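Local coordinates for beta-hexosaminidase (Neisseria gonorrhoeae, PDB 6JTJ), which probably cleaves terminal beta-1,4-linked N-acetylglucosamine from peptidoglycan fragments during cell-wall recycling, as a glycoside hydrolase of family 3, at residues R245-H259 with L281-D294. Residues are numbered along the deposited sequence; the frame is centred on the assembly and turned at random.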
loop_
_atom_site.group_PDB
_atom_site.type_symbol
_atom_site.label_atom_id
_atom_site.label_comp_id
_atom_site.label_asym_id
_atom_site.label_seq_id
_atom_site.Cartn_x
_atom_site.Cartn_y
_atom_site.Cartn_z
ATOM N N ARG C 245 4.440 -16.793 16.535
ATOM C CA ARG C 245 4.587 -17.957 17.422
ATOM C C ARG C 245 3.633 -17.914 18.593
ATOM O O ARG C 245 2.938 -18.886 18.887
ATOM C CB ARG C 245 5.996 -18.046 17.982
ATOM C CG ARG C 245 7.012 -18.568 17.001
ATOM C CD ARG C 245 8.265 -18.879 17.810
ATOM N NE ARG C 245 8.931 -20.151 17.399
ATOM C CZ ARG C 245 9.546 -20.362 16.234
ATOM N NH1 ARG C 245 9.635 -19.389 15.350
ATOM N NH2 ARG C 245 10.089 -21.550 15.961
ATOM N N ILE C 246 3.593 -16.760 19.244
ATOM C CA ILE C 246 2.804 -16.595 20.448
ATOM C C ILE C 246 1.308 -16.685 20.117
ATOM O O ILE C 246 0.546 -17.342 20.834
ATOM C CB ILE C 246 3.165 -15.262 21.131
ATOM C CG1 ILE C 246 4.620 -15.323 21.634
ATOM C CG2 ILE C 246 2.220 -14.972 22.278
ATOM C CD1 ILE C 246 5.233 -13.980 22.052
ATOM N N MET C 247 0.880 -16.015 19.047
ATOM C CA MET C 247 -0.535 -16.079 18.635
ATOM C C MET C 247 -0.942 -17.493 18.235
ATOM O O MET C 247 -2.039 -17.944 18.576
ATOM C CB MET C 247 -0.794 -15.118 17.506
ATOM C CG MET C 247 -0.798 -13.670 17.953
ATOM S SD MET C 247 -2.343 -13.249 18.764
ATOM C CE MET C 247 -3.443 -13.057 17.374
ATOM N N SER C 248 -0.049 -18.192 17.539
ATOM C CA SER C 248 -0.270 -19.575 17.186
ATOM C C SER C 248 -0.516 -20.404 18.446
ATOM O O SER C 248 -1.489 -21.130 18.534
ATOM C CB SER C 248 0.930 -20.135 16.416
ATOM O OG SER C 248 0.710 -21.491 16.063
ATOM N N ARG C 249 0.376 -20.277 19.420
ATOM C CA ARG C 249 0.246 -20.994 20.688
ATOM C C ARG C 249 -1.073 -20.713 21.361
ATOM O O ARG C 249 -1.679 -21.604 21.922
ATOM C CB ARG C 249 1.352 -20.593 21.649
ATOM C CG ARG C 249 1.818 -21.739 22.519
ATOM C CD ARG C 249 2.188 -21.308 23.929
ATOM N NE ARG C 249 3.082 -20.152 23.968
ATOM C CZ ARG C 249 2.828 -18.980 24.562
ATOM N NH1 ARG C 249 1.680 -18.744 25.192
ATOM N NH2 ARG C 249 3.749 -18.015 24.518
ATOM N N GLU C 250 -1.542 -19.472 21.270
ATOM C CA GLU C 250 -2.777 -19.064 21.926
ATOM C C GLU C 250 -4.034 -19.186 21.091
ATOM O O GLU C 250 -5.047 -18.551 21.403
ATOM C CB GLU C 250 -2.627 -17.631 22.441
ATOM C CG GLU C 250 -1.517 -17.486 23.478
ATOM C CD GLU C 250 -1.771 -18.312 24.720
ATOM O OE1 GLU C 250 -2.922 -18.289 25.207
ATOM O OE2 GLU C 250 -0.836 -19.014 25.170
ATOM N N GLY C 251 -4.001 -19.988 20.028
ATOM C CA GLY C 251 -5.249 -20.367 19.332
ATOM C C GLY C 251 -5.653 -19.576 18.091
ATOM O O GLY C 251 -6.784 -19.675 17.633
ATOM N N MET C 252 -4.718 -18.819 17.511
ATOM C CA MET C 252 -4.974 -18.109 16.251
ATOM C C MET C 252 -5.484 -19.080 15.188
ATOM O O MET C 252 -4.904 -20.150 15.008
ATOM C CB MET C 252 -3.680 -17.433 15.786
ATOM C CG MET C 252 -3.778 -16.695 14.463
ATOM S SD MET C 252 -2.285 -15.731 14.117
ATOM C CE MET C 252 -1.025 -16.994 14.088
ATOM N N ALA C 253 -6.544 -18.702 14.483
ATOM C CA ALA C 253 -7.224 -19.618 13.547
ATOM C C ALA C 253 -6.623 -19.680 12.160
ATOM O O ALA C 253 -6.758 -20.678 11.466
ATOM C CB ALA C 253 -8.682 -19.244 13.421
ATOM N N ALA C 254 -5.970 -18.593 11.752
ATOM C CA ALA C 254 -5.493 -18.485 10.398
ATOM C C ALA C 254 -4.354 -17.501 10.293
ATOM O O ALA C 254 -4.111 -16.683 11.192
ATOM C CB ALA C 254 -6.623 -18.030 9.504
ATOM N N VAL C 255 -3.700 -17.567 9.154
ATOM C CA VAL C 255 -2.598 -16.684 8.810
ATOM C C VAL C 255 -2.754 -16.291 7.336
ATOM O O VAL C 255 -3.231 -17.105 6.527
ATOM C CB VAL C 255 -1.302 -17.444 9.095
ATOM C CG1 VAL C 255 -0.208 -17.093 8.128
ATOM C CG2 VAL C 255 -0.867 -17.221 10.541
ATOM N N MET C 256 -2.405 -15.046 7.017
ATOM C CA MET C 256 -2.242 -14.595 5.650
ATOM C C MET C 256 -0.743 -14.372 5.458
ATOM O O MET C 256 -0.099 -13.741 6.291
ATOM C CB MET C 256 -2.888 -13.227 5.348
ATOM C CG MET C 256 -4.469 -13.124 5.302
ATOM S SD MET C 256 -5.293 -13.678 3.810
ATOM C CE MET C 256 -4.018 -13.383 2.574
ATOM N N PRO C 257 -0.188 -14.862 4.344
ATOM C CA PRO C 257 1.242 -14.720 4.138
ATOM C C PRO C 257 1.592 -13.391 3.520
ATOM O O PRO C 257 0.762 -12.777 2.849
ATOM C CB PRO C 257 1.553 -15.857 3.168
ATOM C CG PRO C 257 0.342 -15.909 2.308
ATOM C CD PRO C 257 -0.828 -15.549 3.215
ATOM N N ALA C 258 2.820 -12.955 3.751
ATOM C CA ALA C 258 3.342 -11.763 3.091
ATOM C C ALA C 258 3.724 -12.102 1.649
ATOM O O ALA C 258 4.307 -13.148 1.386
ATOM C CB ALA C 258 4.554 -11.235 3.840
ATOM N N HIS C 259 3.384 -11.200 0.731
ATOM C CA HIS C 259 3.870 -11.266 -0.637
ATOM C C HIS C 259 5.245 -10.613 -0.658
ATOM O O HIS C 259 5.417 -9.477 -1.109
ATOM C CB HIS C 259 2.888 -10.558 -1.579
ATOM C CG HIS C 259 3.151 -10.802 -3.025
ATOM N ND1 HIS C 259 3.459 -12.040 -3.564
ATOM C CD2 HIS C 259 3.135 -9.931 -4.056
ATOM C CE1 HIS C 259 3.639 -11.906 -4.867
ATOM N NE2 HIS C 259 3.446 -10.638 -5.188
ATOM N N LEU C 281 6.405 -22.685 9.513
ATOM C CA LEU C 281 5.115 -22.460 10.160
ATOM C C LEU C 281 4.464 -23.737 10.715
ATOM O O LEU C 281 4.013 -23.744 11.851
ATOM C CB LEU C 281 4.152 -21.730 9.202
ATOM C CG LEU C 281 2.788 -21.328 9.758
ATOM C CD1 LEU C 281 2.902 -20.552 11.062
ATOM C CD2 LEU C 281 2.009 -20.519 8.717
ATOM N N ARG C 282 4.373 -24.794 9.913
ATOM C CA ARG C 282 3.780 -26.054 10.380
ATOM C C ARG C 282 4.706 -26.771 11.352
ATOM O O ARG C 282 4.349 -26.983 12.505
ATOM C CB ARG C 282 3.444 -27.000 9.215
ATOM C CG ARG C 282 2.328 -26.556 8.283
ATOM C CD ARG C 282 0.987 -26.528 8.975
ATOM N NE ARG C 282 -0.072 -26.190 8.041
ATOM C CZ ARG C 282 -1.212 -25.578 8.361
ATOM N NH1 ARG C 282 -1.481 -25.208 9.600
ATOM N NH2 ARG C 282 -2.118 -25.357 7.415
ATOM N N ARG C 283 5.892 -27.145 10.883
ATOM C CA ARG C 283 6.774 -28.015 11.663
ATOM C C ARG C 283 7.386 -27.323 12.864
ATOM O O ARG C 283 7.255 -27.791 13.979
ATOM C CB ARG C 283 7.924 -28.587 10.815
ATOM C CG ARG C 283 8.053 -30.083 10.992
ATOM C CD ARG C 283 9.422 -30.648 10.809
ATOM N NE ARG C 283 10.301 -30.091 9.801
ATOM C CZ ARG C 283 11.173 -29.119 10.038
ATOM N NH1 ARG C 283 11.223 -28.527 11.235
ATOM N NH2 ARG C 283 11.962 -28.717 9.064
ATOM N N ASP C 284 8.090 -26.231 12.616
ATOM C CA ASP C 284 8.839 -25.557 13.651
ATOM C C ASP C 284 7.919 -24.818 14.637
ATOM O O ASP C 284 8.094 -24.921 15.854
ATOM C CB ASP C 284 9.829 -24.614 12.994
ATOM C CG ASP C 284 10.939 -24.202 13.908
ATOM O OD1 ASP C 284 10.712 -24.112 15.133
ATOM O OD2 ASP C 284 12.039 -23.916 13.391
ATOM N N ILE C 285 6.929 -24.089 14.122
ATOM C CA ILE C 285 6.049 -23.305 14.976
ATOM C C ILE C 285 4.889 -24.140 15.540
ATOM O O ILE C 285 4.366 -23.828 16.612
ATOM C CB ILE C 285 5.539 -22.034 14.245
ATOM C CG1 ILE C 285 6.720 -21.098 14.002
ATOM C CG2 ILE C 285 4.447 -21.316 15.035
ATOM C CD1 ILE C 285 6.454 -19.974 13.036
ATOM N N GLY C 286 4.472 -25.170 14.819
ATOM C CA GLY C 286 3.381 -26.038 15.280
ATOM C C GLY C 286 1.991 -25.521 14.975
ATOM O O GLY C 286 1.014 -25.960 15.580
ATOM N N PHE C 287 1.882 -24.598 14.021
ATOM C CA PHE C 287 0.591 -23.996 13.695
ATOM C C PHE C 287 -0.326 -25.020 13.021
ATOM O O PHE C 287 0.053 -25.652 12.043
ATOM C CB PHE C 287 0.813 -22.768 12.781
ATOM C CG PHE C 287 -0.449 -22.099 12.338
ATOM C CD1 PHE C 287 -1.290 -21.483 13.258
ATOM C CD2 PHE C 287 -0.804 -22.073 10.996
ATOM C CE1 PHE C 287 -2.456 -20.831 12.833
ATOM C CE2 PHE C 287 -1.957 -21.428 10.569
ATOM C CZ PHE C 287 -2.793 -20.824 11.491
ATOM N N LYS C 288 -1.545 -25.135 13.517
ATOM C CA LYS C 288 -2.517 -26.076 12.974
ATOM C C LYS C 288 -3.705 -25.452 12.269
ATOM O O LYS C 288 -4.603 -26.161 11.833
ATOM C CB LYS C 288 -3.032 -26.981 14.105
ATOM C CG LYS C 288 -1.909 -27.687 14.865
ATOM C CD LYS C 288 -2.427 -28.969 15.461
ATOM C CE LYS C 288 -1.412 -29.632 16.369
ATOM N NZ LYS C 288 -0.089 -29.702 15.690
ATOM N N GLY C 289 -3.730 -24.129 12.152
ATOM C CA GLY C 289 -4.863 -23.459 11.552
ATOM C C GLY C 289 -4.775 -23.327 10.048
ATOM O O GLY C 289 -3.996 -23.998 9.388
ATOM N N VAL C 290 -5.607 -22.441 9.510
ATOM C CA VAL C 290 -5.659 -22.183 8.069
ATOM C C VAL C 290 -4.469 -21.351 7.617
ATOM O O VAL C 290 -4.119 -20.334 8.234
ATOM C CB VAL C 290 -6.929 -21.396 7.684
ATOM C CG1 VAL C 290 -6.839 -20.837 6.266
ATOM C CG2 VAL C 290 -8.146 -22.270 7.860
ATOM N N ILE C 291 -3.847 -21.785 6.529
ATOM C CA ILE C 291 -2.942 -20.920 5.792
ATOM C C ILE C 291 -3.686 -20.503 4.529
ATOM O O ILE C 291 -3.931 -21.345 3.640
ATOM C CB ILE C 291 -1.640 -21.636 5.462
ATOM C CG1 ILE C 291 -0.931 -22.055 6.746
ATOM C CG2 ILE C 291 -0.724 -20.726 4.649
ATOM C CD1 ILE C 291 0.287 -22.927 6.517
ATOM N N PHE C 292 -4.070 -19.232 4.450
ATOM C CA PHE C 292 -4.611 -18.674 3.219
ATOM C C PHE C 292 -3.512 -18.386 2.203
ATOM O O PHE C 292 -2.376 -18.170 2.581
ATOM C CB PHE C 292 -5.333 -17.378 3.487
ATOM C CG PHE C 292 -6.637 -17.546 4.182
ATOM C CD1 PHE C 292 -7.713 -18.150 3.539
ATOM C CD2 PHE C 292 -6.799 -17.102 5.481
ATOM C CE1 PHE C 292 -8.927 -18.285 4.172
ATOM C CE2 PHE C 292 -8.012 -17.248 6.124
ATOM C CZ PHE C 292 -9.078 -17.839 5.470
ATOM N N SER C 293 -3.852 -18.366 0.910
ATOM C CA SER C 293 -2.899 -17.969 -0.135
ATOM C C SER C 293 -2.942 -16.453 -0.250
ATOM O O SER C 293 -3.787 -15.814 0.345
ATOM C CB SER C 293 -3.299 -18.563 -1.491
ATOM O OG SER C 293 -4.354 -17.826 -2.081
ATOM N N ASP C 294 -2.080 -15.854 -1.057
ATOM C CA ASP C 294 -2.377 -14.432 -1.445
ATOM C C ASP C 294 -3.502 -14.454 -2.471
ATOM O O ASP C 294 -3.819 -15.523 -2.982
ATOM C CB ASP C 294 -1.185 -13.618 -1.991
ATOM C CG ASP C 294 0.067 -14.428 -2.185
ATOM O OD1 ASP C 294 -0.028 -15.685 -2.177
ATOM O OD2 ASP C 294 1.141 -13.778 -2.330
HETATM O O HOH W 1 4.131 -21.428 18.831
HETATM O O HOH W 2 2.032 -22.947 17.704
HETATM O O HOH W 3 3.293 -14.540 -0.843
#
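V255 and V290 join two parallel strands, 254-257 and 290-294, in the barrel of this family 3 glycosidase. V255 N donates to V290 O at 2.9 Å, and V255 O accepts from F292 N at 3.1 Å, the straighter bond (N-H...O 159°). V290 N closes on A253 O at 2.9 Å.

Just before strand 290-294, the F287 ring wedges between the two segments. V255 CG2 lies over one face near the rim, while G289 N sits over the centre of the other. S248 OG meets the ring's edge, 3.4 Å from F287 CD1. With CG anti to the backbone N (chi1 178°), the F287 ring is edge-on to A254, CZ toward A254 CA, and M252 O meets that edge too. On the sheet's other face, A254 CB touches F292 CE2, and M256 SD makes an oblique Met-aromatic contact 4.9 Å from the F292 ring centroid; the M256 side chain comes within about 4 Å (nearest atoms) of the bound N-acetylglucosamine and the K210 side chain.

Further out, the helices preceding the strands pack together. I285 CG1 lies over the R245 guanidinium, whose NH2 forms a salt bridge to D284 OD1 with the two planes perpendicular; NH1 pairs with E237. A water links S248 OG to I285 O. R282 NH1 and NH2 both bond G289 O, NH1 also F287 O, spanning the turn; NH2 pairs with D320.

Toward the end of that strand lies D294, the predicted nucleophile, whose OD2 accepts from a water that also donates to A258 O. D294 OD2 is 3.1 Å from H259 ND1.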